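PDB 3A2Q: 6-aminohexanoate-cyclic-dimer hydrolase from Arthrobacter sp., which hydrolyses the cyclic dimer of 6-aminohexanoate, a nylon-6 by-product, opening the ring to give the linear dimer. Local coordinates for residues P48-A53 with V113-T118; L74-Q79 with V165-D170; A101-R106 with G192-G197; T201-V206 with D317-R322. The protein carries 1 engineered substitution. All coordinates share one frame; numbering follows the deposited sequence.

Contact 1. Residues P48-A53 with V113-T118; sequences PLFEKA and VLLGKT
Pro48 pairs with Gly116 as an antiparallel, non-hydrogen-bonded bridge, with their CA atoms 4.3 Å apart. So close an approach suits glycine: a CB on Gly116 would crowd Pro48 CA, and its backbone angles would press that CB against the preceding carbonyl. Leu49, at the N-cap of the following helix, donates its N to Leu115 O (2.8 Å, 150° at the hydrogen). Its CG lies anti to the carbonyl carbon (chi1 -60°), 3.6 Å from Gly116 CA, and its CD1 meets Leu114 CG at 3.6 Å. An alanine at Leu49 would probably leave Leu114 without its methyl partner and open a gap beside Gly116. Phe50 receives Leu115 CD1 at its ring edge, 3.7 Å from CD1 of the ring, while Pro48 CB lies over one face toward the rim. Lys52 lays CD against Leu114 CD2 at 4.1 Å, and its NZ continues to a salt bridge with Asp81. Ala53 CB abuts Leu114 O at 3.3 Å. The bridge joins strand 45-48, outermost in the sheet of this chain, to strand 113-118, which pairs on its other side with strand 68-72; helix 50-59 leaves directly from this edge, and helix 24-42 packs against Phe50 and Leu115.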
loop_
_atom_site.group_PDB
_atom_site.type_symbol
_atom_site.label_atom_id
_atom_site.label_comp_id
_atom_site.label_asym_id
_atom_site.label_seq_id
_atom_site.Cartn_x
_atom_site.Cartn_y
_atom_site.Cartn_z
ATOM N N PRO A 48 7.918 17.228 -5.775
ATOM C CA PRO A 48 8.806 16.799 -6.856
ATOM C C PRO A 48 10.262 16.917 -6.422
ATOM O O PRO A 48 10.616 17.823 -5.671
ATOM C CB PRO A 48 8.464 17.762 -7.995
ATOM C CG PRO A 48 7.976 18.980 -7.280
ATOM C CD PRO A 48 7.137 18.412 -6.173
ATOM N N LEU A 49 11.089 15.989 -6.884
ATOM C CA LEU A 49 12.512 15.980 -6.564
ATOM C C LEU A 49 13.279 15.756 -7.859
ATOM O O LEU A 49 14.136 14.873 -7.944
ATOM C CB LEU A 49 12.830 14.850 -5.580
ATOM C CG LEU A 49 12.117 14.884 -4.229
ATOM C CD1 LEU A 49 12.417 13.605 -3.464
ATOM C CD2 LEU A 49 12.562 16.103 -3.441
ATOM N N PHE A 50 12.972 16.568 -8.866
ATOM C CA PHE A 50 13.615 16.440 -10.168
ATOM C C PHE A 50 15.129 16.656 -10.154
ATOM O O PHE A 50 15.857 15.984 -10.883
ATOM C CB PHE A 50 12.960 17.393 -11.172
ATOM C CG PHE A 50 11.464 17.252 -11.254
ATOM C CD1 PHE A 50 10.869 15.992 -11.254
ATOM C CD2 PHE A 50 10.651 18.376 -11.351
ATOM C CE1 PHE A 50 9.482 15.858 -11.350
ATOM C CE2 PHE A 50 9.267 18.253 -11.448
ATOM C CZ PHE A 50 8.681 16.990 -11.448
ATOM N N GLU A 51 15.608 17.584 -9.335
ATOM C CA GLU A 51 17.045 17.826 -9.275
ATOM C C GLU A 51 17.782 16.622 -8.692
ATOM O O GLU A 51 18.761 16.152 -9.274
ATOM C CB GLU A 51 17.343 19.087 -8.461
ATOM C CG GLU A 51 16.717 20.345 -9.053
ATOM C CD GLU A 51 17.116 20.582 -10.507
ATOM O OE1 GLU A 51 16.531 21.484 -11.144
ATOM O OE2 GLU A 51 18.013 19.875 -11.014
ATOM N N LYS A 52 17.314 16.116 -7.554
ATOM C CA LYS A 52 17.951 14.951 -6.953
ATOM C C LYS A 52 17.871 13.800 -7.941
ATOM O O LYS A 52 18.837 13.069 -8.139
ATOM C CB LYS A 52 17.259 14.548 -5.648
ATOM C CG LYS A 52 17.729 13.196 -5.122
ATOM C CD LYS A 52 17.150 12.849 -3.757
ATOM C CE LYS A 52 17.787 13.673 -2.652
ATOM N NZ LYS A 52 17.376 13.192 -1.302
ATOM N N ALA A 53 16.710 13.646 -8.568
ATOM C CA ALA A 53 16.520 12.580 -9.539
ATOM C C ALA A 53 17.549 12.711 -10.654
ATOM O O ALA A 53 18.043 11.713 -11.182
ATOM C CB ALA A 53 15.113 12.643 -10.115
ATOM N N VAL A 113 16.035 6.035 -9.269
ATOM C CA VAL A 113 16.260 7.447 -8.962
ATOM C C VAL A 113 15.014 8.022 -8.284
ATOM O O VAL A 113 13.899 7.852 -8.773
ATOM C CB VAL A 113 16.609 8.276 -10.246
ATOM C CG1 VAL A 113 17.750 7.600 -11.003
ATOM C CG2 VAL A 113 15.396 8.431 -11.144
ATOM N N LEU A 114 15.206 8.677 -7.141
ATOM C CA LEU A 114 14.093 9.254 -6.396
ATOM C C LEU A 114 13.521 10.466 -7.123
ATOM O O LEU A 114 14.114 11.545 -7.113
ATOM C CB LEU A 114 14.546 9.655 -4.990
ATOM C CG LEU A 114 13.451 10.203 -4.078
ATOM C CD1 LEU A 114 12.272 9.238 -4.068
ATOM C CD2 LEU A 114 14.000 10.402 -2.670
ATOM N N LEU A 115 12.358 10.276 -7.742
ATOM C CA LEU A 115 11.695 11.328 -8.507
ATOM C C LEU A 115 10.888 12.309 -7.666
ATOM O O LEU A 115 10.713 13.463 -8.054
ATOM C CB LEU A 115 10.781 10.699 -9.564
ATOM C CG LEU A 115 10.153 11.643 -10.591
ATOM C CD1 LEU A 115 11.259 12.295 -11.420
ATOM C CD2 LEU A 115 9.205 10.860 -11.495
ATOM N N GLY A 116 10.387 11.855 -6.523
ATOM C CA GLY A 116 9.600 12.730 -5.672
ATOM C C GLY A 116 8.773 11.979 -4.646
ATOM O O GLY A 116 8.874 10.757 -4.534
ATOM N N LYS A 117 7.959 12.712 -3.893
ATOM C CA LYS A 117 7.112 12.112 -2.869
ATOM C C LYS A 117 5.627 12.198 -3.222
ATOM O O LYS A 117 5.189 13.143 -3.878
ATOM C CB LYS A 117 7.351 12.788 -1.522
ATOM C CG LYS A 117 8.749 12.605 -0.962
ATOM C CD LYS A 117 8.783 13.115 0.461
ATOM C CE LYS A 117 10.053 12.732 1.185
ATOM N NZ LYS A 117 9.891 13.026 2.638
ATOM N N THR A 118 4.859 11.211 -2.766
ATOM C CA THR A 118 3.427 11.155 -3.049
ATOM C C THR A 118 2.527 11.514 -1.875
ATOM O O THR A 118 2.888 11.336 -0.710
ATOM C CB THR A 118 3.038 9.768 -3.544
ATOM O OG1 THR A 118 3.520 8.788 -2.616
ATOM C CG2 THR A 118 3.633 9.516 -4.917
#

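Contact 2. Residues L74-Q79 with V165-D170; sequences LTVVSQ and VAHGND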
loop_
_atom_site.group_PDB
_atom_site.type_symbol
_atom_site.label_atom_id
_atom_site.label_comp_id
_atom_site.label_asym_id
_atom_site.label_seq_id
_atom_site.Cartn_x
_atom_site.Cartn_y
_atom_site.Cartn_z
ATOM N N LEU A 74 5.515 9.500 4.149
ATOM C CA LEU A 74 5.134 8.961 5.447
ATOM C C LEU A 74 6.072 7.807 5.810
ATOM O O LEU A 74 6.454 7.007 4.943
ATOM C CB LEU A 74 3.694 8.441 5.404
ATOM C CG LEU A 74 3.062 8.038 6.736
ATOM C CD1 LEU A 74 2.812 9.278 7.594
ATOM C CD2 LEU A 74 1.750 7.316 6.473
ATOM N N THR A 75 6.443 7.738 7.086
ATOM C CA THR A 75 7.310 6.681 7.608
ATOM C C THR A 75 8.762 6.758 7.136
ATOM O O THR A 75 9.645 7.157 7.898
ATOM C CB THR A 75 6.741 5.279 7.264
ATOM O OG1 THR A 75 5.361 5.220 7.646
ATOM C CG2 THR A 75 7.508 4.183 8.016
ATOM N N VAL A 76 9.012 6.358 5.892
ATOM C CA VAL A 76 10.365 6.395 5.359
ATOM C C VAL A 76 10.641 7.819 4.909
ATOM O O VAL A 76 9.733 8.509 4.458
ATOM C CB VAL A 76 10.538 5.433 4.155
ATOM C CG1 VAL A 76 10.251 4.007 4.586
ATOM C CG2 VAL A 76 9.617 5.840 3.023
ATOM N N VAL A 77 11.885 8.263 5.053
ATOM C CA VAL A 77 12.247 9.617 4.656
ATOM C C VAL A 77 13.485 9.638 3.774
ATOM O O VAL A 77 14.233 8.664 3.712
ATOM C CB VAL A 77 12.497 10.513 5.892
ATOM C CG1 VAL A 77 11.207 10.689 6.676
ATOM C CG2 VAL A 77 13.569 9.898 6.780
ATOM N N SER A 78 13.683 10.754 3.074
ATOM C CA SER A 78 14.837 10.932 2.199
ATOM C C SER A 78 15.642 12.124 2.717
ATOM O O SER A 78 15.082 13.172 3.037
ATOM C CB SER A 78 14.383 11.170 0.756
ATOM O OG SER A 78 13.439 12.223 0.684
ATOM N N GLN A 79 16.956 11.947 2.804
ATOM C CA GLN A 79 17.858 12.975 3.324
ATOM C C GLN A 79 17.754 14.342 2.655
ATOM O O GLN A 79 17.800 14.454 1.433
ATOM C CB GLN A 79 19.300 12.472 3.239
ATOM C CG GLN A 79 20.332 13.399 3.849
ATOM C CD GLN A 79 21.717 12.783 3.862
ATOM O OE1 GLN A 79 22.264 12.436 2.814
ATOM N NE2 GLN A 79 22.290 12.640 5.053
ATOM N N VAL A 165 7.053 2.206 -10.738
ATOM C CA VAL A 165 6.952 1.600 -9.415
ATOM C C VAL A 165 6.963 2.679 -8.342
ATOM O O VAL A 165 7.449 3.787 -8.568
ATOM C CB VAL A 165 8.127 0.636 -9.146
ATOM C CG1 VAL A 165 8.177 -0.439 -10.219
ATOM C CG2 VAL A 165 9.429 1.403 -9.103
ATOM N N ALA A 166 6.437 2.351 -7.167
ATOM C CA ALA A 166 6.397 3.307 -6.074
ATOM C C ALA A 166 6.286 2.603 -4.736
ATOM O O ALA A 166 5.909 1.430 -4.660
ATOM C CB ALA A 166 5.223 4.256 -6.253
ATOM N N HIS A 167 6.615 3.342 -3.687
ATOM C CA HIS A 167 6.560 2.843 -2.326
ATOM C C HIS A 167 5.292 3.322 -1.619
ATOM O O HIS A 167 4.642 4.280 -2.048
ATOM C CB HIS A 167 7.800 3.321 -1.555
ATOM C CG HIS A 167 7.592 3.430 -0.075
ATOM N ND1 HIS A 167 6.916 4.482 0.506
ATOM C CD2 HIS A 167 7.946 2.606 0.939
ATOM C CE1 HIS A 167 6.862 4.300 1.813
ATOM N NE2 HIS A 167 7.481 3.168 2.102
ATOM N N GLY A 168 4.958 2.638 -0.532
ATOM C CA GLY A 168 3.805 2.986 0.268
ATOM C C GLY A 168 3.837 2.091 1.486
ATOM O O GLY A 168 4.729 1.249 1.610
ATOM N N ASN A 169 2.923 2.296 2.425
ATOM C CA ASN A 169 2.872 1.407 3.577
ATOM C C ASN A 169 1.440 0.952 3.749
ATOM O O ASN A 169 0.519 1.533 3.162
ATOM C CB ASN A 169 3.442 2.029 4.856
ATOM C CG ASN A 169 3.343 3.525 4.879
ATOM O OD1 ASN A 169 2.252 4.085 4.974
ATOM N ND2 ASN A 169 4.495 4.194 4.800
ATOM N N ASP A 170 1.256 -0.070 4.571
ATOM C CA ASP A 170 -0.045 -0.701 4.713
ATOM C C ASP A 170 -0.281 -1.182 6.149
ATOM O O ASP A 170 0.378 -2.115 6.608
ATOM C CB ASP A 170 -0.033 -1.878 3.719
ATOM C CG ASP A 170 -1.373 -2.526 3.525
ATOM O OD1 ASP A 170 -2.032 -2.855 4.530
ATOM O OD2 ASP A 170 -1.757 -2.730 2.350
#
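Val76 and His167 reach toward each other tip to tip, the valine meeting the face of the imidazole. CG2 of Val76 stands 3.7 Å from the ring centroid of His167 and 29° off the ring normal, which meets the geometry of a CH-pi contact; its closest ring atom is His167 CE1, at 3.4 Å. The other branch, Val76 CG1, lies 3.8 Å from His167 NE2, a nitrogen hydrogen-bonded to Glu212. An alanine at His167 would probably leave Val76 CG2 without its aromatic face and Glu212 without this partner. Asn169 carries the second half of the contact. Its amide is set tip to tip with Thr75. ND2 of Asn169 gives a weak, bent hydrogen bond to Leu74 O (3.4 Å, 133°); Thr75 OG1 is nearer to that ND2, at 3.1 Å, but the angle is too poor for a bond. The Leu74 side chain crosses that of Asn169 at about a right angle, CD2 coming 3.6 Å from Asn169 OD1. That oxygen is hydrogen-bonded to Lys72, a residue assigned by similarity to the charge relay system, so the loop flanks a probable second-shell support of the active site. Strand 165-170 runs between strands 68-72 and 211-216, and the 74-79 loop, leaving the end of strand 68-72, passes over the side chains of His167 and Asn169.

Contact 3. Residues A101-R106 with G192-G197; sequences AYFVQR and GRISPG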
loop_
_atom_site.group_PDB
_atom_site.type_symbol
_atom_site.label_atom_id
_atom_site.label_comp_id
_atom_site.label_asym_id
_atom_site.label_seq_id
_atom_site.Cartn_x
_atom_site.Cartn_y
_atom_site.Cartn_z
ATOM N N ALA A 101 16.102 6.514 4.765
ATOM C CA ALA A 101 15.596 5.305 5.406
ATOM C C ALA A 101 16.297 4.164 4.683
ATOM O O ALA A 101 16.773 4.345 3.564
ATOM C CB ALA A 101 14.090 5.195 5.219
ATOM N N TYR A 102 16.377 2.996 5.311
ATOM C CA TYR A 102 17.022 1.858 4.669
ATOM C C TYR A 102 16.390 1.583 3.305
ATOM O O TYR A 102 17.089 1.282 2.342
ATOM C CB TYR A 102 16.907 0.614 5.553
ATOM C CG TYR A 102 17.734 0.662 6.820
ATOM C CD1 TYR A 102 17.210 0.207 8.031
ATOM C CD2 TYR A 102 19.051 1.133 6.808
ATOM C CE1 TYR A 102 17.970 0.216 9.197
ATOM C CE2 TYR A 102 19.823 1.144 7.976
ATOM C CZ TYR A 102 19.274 0.682 9.166
ATOM O OH TYR A 102 20.028 0.654 10.325
ATOM N N PHE A 103 15.064 1.683 3.230
ATOM C CA PHE A 103 14.345 1.447 1.980
ATOM C C PHE A 103 14.911 2.339 0.878
ATOM O O PHE A 103 15.205 1.871 -0.221
ATOM C CB PHE A 103 12.848 1.759 2.149
ATOM C CG PHE A 103 12.006 1.406 0.943
ATOM C CD1 PHE A 103 11.388 0.165 0.847
ATOM C CD2 PHE A 103 11.843 2.314 -0.101
ATOM C CE1 PHE A 103 10.618 -0.172 -0.269
ATOM C CE2 PHE A 103 11.078 1.989 -1.220
ATOM C CZ PHE A 103 10.465 0.743 -1.305
ATOM N N VAL A 104 15.051 3.628 1.182
ATOM C CA VAL A 104 15.569 4.594 0.218
ATOM C C VAL A 104 16.994 4.269 -0.223
ATOM O O VAL A 104 17.315 4.370 -1.403
ATOM C CB VAL A 104 15.514 6.032 0.791
ATOM C CG1 VAL A 104 16.217 7.003 -0.146
ATOM C CG2 VAL A 104 14.066 6.452 0.974
ATOM N N GLN A 105 17.844 3.868 0.716
ATOM C CA GLN A 105 19.227 3.531 0.381
ATOM C C GLN A 105 19.282 2.316 -0.535
ATOM O O GLN A 105 20.050 2.288 -1.498
ATOM C CB GLN A 105 20.034 3.244 1.646
ATOM C CG GLN A 105 20.067 4.389 2.639
ATOM C CD GLN A 105 20.963 4.090 3.823
ATOM O OE1 GLN A 105 20.911 3.001 4.395
ATOM N NE2 GLN A 105 21.785 5.059 4.205
ATOM N N ARG A 106 18.465 1.310 -0.225
ATOM C CA ARG A 106 18.407 0.083 -1.013
ATOM C C ARG A 106 17.984 0.349 -2.457
ATOM O O ARG A 106 18.532 -0.240 -3.387
ATOM C CB ARG A 106 17.431 -0.921 -0.373
ATOM C CG ARG A 106 17.963 -1.656 0.861
ATOM C CD ARG A 106 19.183 -2.509 0.518
ATOM N NE ARG A 106 19.512 -3.463 1.575
ATOM C CZ ARG A 106 18.827 -4.576 1.824
ATOM N NH1 ARG A 106 17.767 -4.888 1.088
ATOM N NH2 ARG A 106 19.199 -5.378 2.814
ATOM N N GLY A 192 7.674 -8.055 8.508
ATOM C CA GLY A 192 9.105 -8.202 8.700
ATOM C C GLY A 192 9.906 -8.460 7.439
ATOM O O GLY A 192 11.098 -8.771 7.519
ATOM N N ARG A 193 9.268 -8.348 6.275
ATOM C CA ARG A 193 9.971 -8.569 5.013
ATOM C C ARG A 193 10.780 -7.333 4.633
ATOM O O ARG A 193 11.959 -7.433 4.287
ATOM C CB ARG A 193 8.976 -8.878 3.886
ATOM C CG ARG A 193 9.622 -9.134 2.521
ATOM C CD ARG A 193 10.407 -10.447 2.500
ATOM N NE ARG A 193 9.533 -11.609 2.664
ATOM C CZ ARG A 193 9.957 -12.814 3.034
ATOM N NH1 ARG A 193 11.244 -13.022 3.281
ATOM N NH2 ARG A 193 9.090 -13.810 3.173
ATOM N N ILE A 194 10.138 -6.169 4.699
ATOM C CA ILE A 194 10.781 -4.908 4.328
ATOM C C ILE A 194 11.008 -4.007 5.530
ATOM O O ILE A 194 10.073 -3.688 6.257
ATOM C CB ILE A 194 9.923 -4.122 3.310
ATOM C CG1 ILE A 194 9.634 -4.997 2.087
ATOM C CG2 ILE A 194 10.643 -2.831 2.909
ATOM C CD1 ILE A 194 8.821 -4.302 0.996
ATOM N N SER A 195 12.251 -3.583 5.733
ATOM C CA SER A 195 12.564 -2.724 6.866
ATOM C C SER A 195 12.069 -1.290 6.710
ATOM O O SER A 195 12.252 -0.678 5.661
ATOM C CB SER A 195 14.070 -2.679 7.105
ATOM O OG SER A 195 14.360 -1.779 8.154
ATOM N N PRO A 196 11.431 -0.743 7.763
ATOM C CA PRO A 196 10.909 0.628 7.776
ATOM C C PRO A 196 11.885 1.510 8.562
ATOM O O PRO A 196 11.609 2.684 8.811
ATOM C CB PRO A 196 9.598 0.480 8.523
ATOM C CG PRO A 196 9.986 -0.503 9.593
ATOM C CD PRO A 196 10.843 -1.529 8.864
ATOM N N GLY A 197 13.015 0.925 8.956
ATOM C CA GLY A 197 14.014 1.641 9.735
ATOM C C GLY A 197 14.942 2.550 8.949
ATOM O O GLY A 197 14.779 2.712 7.738
HETATM O O HOH W 1 13.386 1.705 5.482
#
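Direct hydrogen bonding between Tyr102 and Gly197 starts the contact: Tyr102 N donates to Gly197 O at 2.9 Å with a nearly straight 164° at the hydrogen. Ala101 is the N-cap residue of helix 102-110, so this carbonyl serves the first turn from outside the helix. Water mediates a second set. Water 1 accepts from Phe103 N at 2.8 Å and donates both to Ser195 O (2.6 Å) and to Gly197 O (2.8 Å), tying the next helical N-H to two loop carbonyls. The loop is braced internally by an ST turn, in which Ser195 OG, anti to its backbone N (chi1 176°), accepts from Gly197 N at 3.1 Å; the same hydroxyl is also bonded to Asp236. Van der Waals contacts complete the fit. The Tyr102 ring presents its edge to Ser195 OG, while its CD1 comes within 3.4 Å of Gly197 C; a CB on Gly197 would fit only tightly against Tyr102 CE1. Phe103 and Ile194 cross obliquely, with Ile194 CG2 in the plane of the phenyl ring at its edge, 3.7 Å from Phe103 CD1. Outside the two segments, Arg233 makes a cation-pi contact with Tyr102. Chemically, two N-H groups at the start of the helix find acceptors without a capping side chain from Ala101, and Gly197 O, which takes two donors, is likely to be polarised by the helix start it faces.

Contact 4. Residues T201-V206 with D317-R322; sequences TDSDNV and DVAIAR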
loop_
_atom_site.group_PDB
_atom_site.type_symbol
_atom_site.label_atom_id
_atom_site.label_comp_id
_atom_site.label_asym_id
_atom_site.label_seq_id
_atom_site.Cartn_x
_atom_site.Cartn_y
_atom_site.Cartn_z
ATOM N N THR A 201 8.788 4.183 14.103
ATOM C CA THR A 201 7.614 5.038 14.140
ATOM C C THR A 201 6.307 4.302 14.375
ATOM O O THR A 201 6.235 3.077 14.262
ATOM C CB THR A 201 7.486 5.836 12.818
ATOM O OG1 THR A 201 7.267 4.933 11.725
ATOM C CG2 THR A 201 8.756 6.623 12.550
ATOM N N ASP A 202 5.279 5.075 14.717
ATOM C CA ASP A 202 3.934 4.558 14.936
ATOM C C ASP A 202 3.785 3.526 16.048
ATOM O O ASP A 202 2.889 2.686 15.989
ATOM C CB ASP A 202 3.406 3.969 13.624
ATOM C CG ASP A 202 3.515 4.937 12.469
ATOM O OD1 ASP A 202 2.843 5.989 12.509
ATOM O OD2 ASP A 202 4.281 4.651 11.522
ATOM N N SER A 203 4.645 3.598 17.063
ATOM C CA SER A 203 4.605 2.663 18.183
ATOM C C SER A 203 4.871 1.240 17.694
ATOM O O SER A 203 3.984 0.379 17.672
ATOM C CB SER A 203 3.256 2.748 18.904
ATOM O OG SER A 203 3.114 4.010 19.545
ATOM N N ASP A 204 6.121 1.016 17.304
ATOM C CA ASP A 204 6.566 -0.266 16.792
ATOM C C ASP A 204 5.732 -0.626 15.560
ATOM O O ASP A 204 5.251 -1.751 15.417
ATOM C CB ASP A 204 6.438 -1.332 17.882
ATOM C CG ASP A 204 7.417 -2.476 17.690
ATOM O OD1 ASP A 204 8.347 -2.327 16.871
ATOM O OD2 ASP A 204 7.260 -3.515 18.359
ATOM N N ASN A 205 5.571 0.352 14.671
ATOM C CA ASN A 205 4.803 0.175 13.440
ATOM C C ASN A 205 3.425 -0.412 13.711
ATOM O O ASN A 205 3.023 -1.414 13.109
ATOM C CB ASN A 205 5.571 -0.706 12.453
ATOM C CG ASN A 205 6.879 -0.077 12.018
ATOM O OD1 ASN A 205 7.949 -0.424 12.517
ATOM N ND2 ASN A 205 6.797 0.868 11.096
ATOM N N VAL A 206 2.711 0.240 14.622
ATOM C CA VAL A 206 1.374 -0.156 15.030
ATOM C C VAL A 206 1.384 -1.610 15.491
ATOM O O VAL A 206 0.583 -2.433 15.043
ATOM C CB VAL A 206 0.344 0.032 13.885
ATOM C CG1 VAL A 206 -1.071 -0.001 14.456
ATOM C CG2 VAL A 206 0.588 1.355 13.161
ATOM N N ASP A 317 -5.103 4.725 18.397
ATOM C CA ASP A 317 -5.251 5.998 19.105
ATOM C C ASP A 317 -3.913 6.391 19.719
ATOM O O ASP A 317 -3.481 7.534 19.608
ATOM C CB ASP A 317 -6.295 5.901 20.222
ATOM C CG ASP A 317 -7.713 5.810 19.698
ATOM O OD1 ASP A 317 -7.956 6.253 18.556
ATOM O OD2 ASP A 317 -8.587 5.308 20.437
ATOM N N VAL A 318 -3.272 5.426 20.368
ATOM C CA VAL A 318 -1.980 5.640 21.014
ATOM C C VAL A 318 -0.890 5.962 20.002
ATOM O O VAL A 318 -0.070 6.854 20.228
ATOM C CB VAL A 318 -1.573 4.393 21.842
ATOM C CG1 VAL A 318 -0.123 4.509 22.333
ATOM C CG2 VAL A 318 -2.518 4.236 23.020
ATOM N N ALA A 319 -0.889 5.249 18.878
ATOM C CA ALA A 319 0.116 5.459 17.839
ATOM C C ALA A 319 0.065 6.857 17.226
ATOM O O ALA A 319 1.099 7.498 17.055
ATOM C CB ALA A 319 -0.035 4.405 16.743
ATOM N N ILE A 320 -1.128 7.328 16.882
ATOM C CA ILE A 320 -1.251 8.658 16.298
ATOM C C ILE A 320 -0.889 9.711 17.340
ATOM O O ILE A 320 -0.190 10.677 17.044
ATOM C CB ILE A 320 -2.681 8.922 15.777
ATOM C CG1 ILE A 320 -2.978 7.994 14.595
ATOM C CG2 ILE A 320 -2.814 10.382 15.332
ATOM C CD1 ILE A 320 -2.037 8.193 13.422
ATOM N N ALA A 321 -1.363 9.512 18.561
ATOM C CA ALA A 321 -1.085 10.440 19.649
ATOM C C ALA A 321 0.416 10.611 19.840
ATOM O O ALA A 321 0.914 11.729 19.963
ATOM C CB ALA A 321 -1.715 9.933 20.938
ATOM N N ARG A 322 1.142 9.499 19.863
ATOM C CA ARG A 322 2.586 9.553 20.048
ATOM C C ARG A 322 3.298 10.043 18.796
ATOM O O ARG A 322 4.404 10.577 18.871
ATOM C CB ARG A 322 3.121 8.176 20.466
ATOM C CG ARG A 322 2.621 7.710 21.827
ATOM C CD ARG A 322 3.376 6.475 22.316
ATOM N NE ARG A 322 4.798 6.758 22.491
ATOM C CZ ARG A 322 5.769 6.173 21.794
ATOM N NH1 ARG A 322 5.478 5.265 20.874
ATOM N NH2 ARG A 322 7.034 6.503 22.014
HETATM O O HOH W 2 3.302 6.132 17.477
#
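Ser203 OG is gripped by Arg322 and a water. Arg322 NH1 donates to it at 3.0 Å, with 149° at the hydrogen, and the serine oxygen lies close to the guanidinium plane, at its edge. The arginine chain is bent at chi3 (62°), which turns NE out of the extended line, and its CD also approaches Ser203 OG, at 3.7 Å. Water 2 is hydrogen-bonded to Ser203 OG at 3.0 Å and donates to Ala319 O at 2.6 Å, so the hydroxyl is linked to the backbone of the second helix as well as to its arginine. Arg322 is exposed and also touches a crystal neighbour, so the lattice may influence its placement. Beside this polar pair, Ala319 CB packs against Asp202 O at 3.5 Å.

The segment 202-206 is unusual in hand: every residue has positive phi and psi, the signature of a left-handed helical turn, and the bond from Val206 N to Asp202 O (2.8 Å) has the i to i+4 spacing of an alpha turn. Val206 and Ile320, one from each helix, touch bound 6-aminohexanoic acid, which places the contact in the wall of the ligand pocket. The axis of 202-206 runs almost antiparallel to that of 317-322, at 156°, and passes it at 8.7 Å. The small CB of Ala319 lies where the two backbones approach. Thr201, just before the turn, donates its OG1 to Asp202 OD2 from above the carboxylate plane.

From the N terminus, contact 1 closes the first loop, bringing the end of strand 45-48 and the start of helix 50-59 to strand 113-118. Residues 74-79 and 101-106 leave from within that loop to meet strand 165-170 in contact 2 and the 192-197 loop in contact 3, so the first three contacts cross one another. Contacts 1 and 2 touch where Lys52 NZ lies 3.0 Å from Gln79 O, and contacts 2 and 3 where Ala101 N lies 3.0 Å from Val77 O. Contact 4 follows in series, closing a separate loop of 110 residues between the left-handed turn at 202-206 and helix 308-331; it touches contact 2 through Thr75 and contact 3 through Pro196. Together they run from the sheet edge to the ligand pocket.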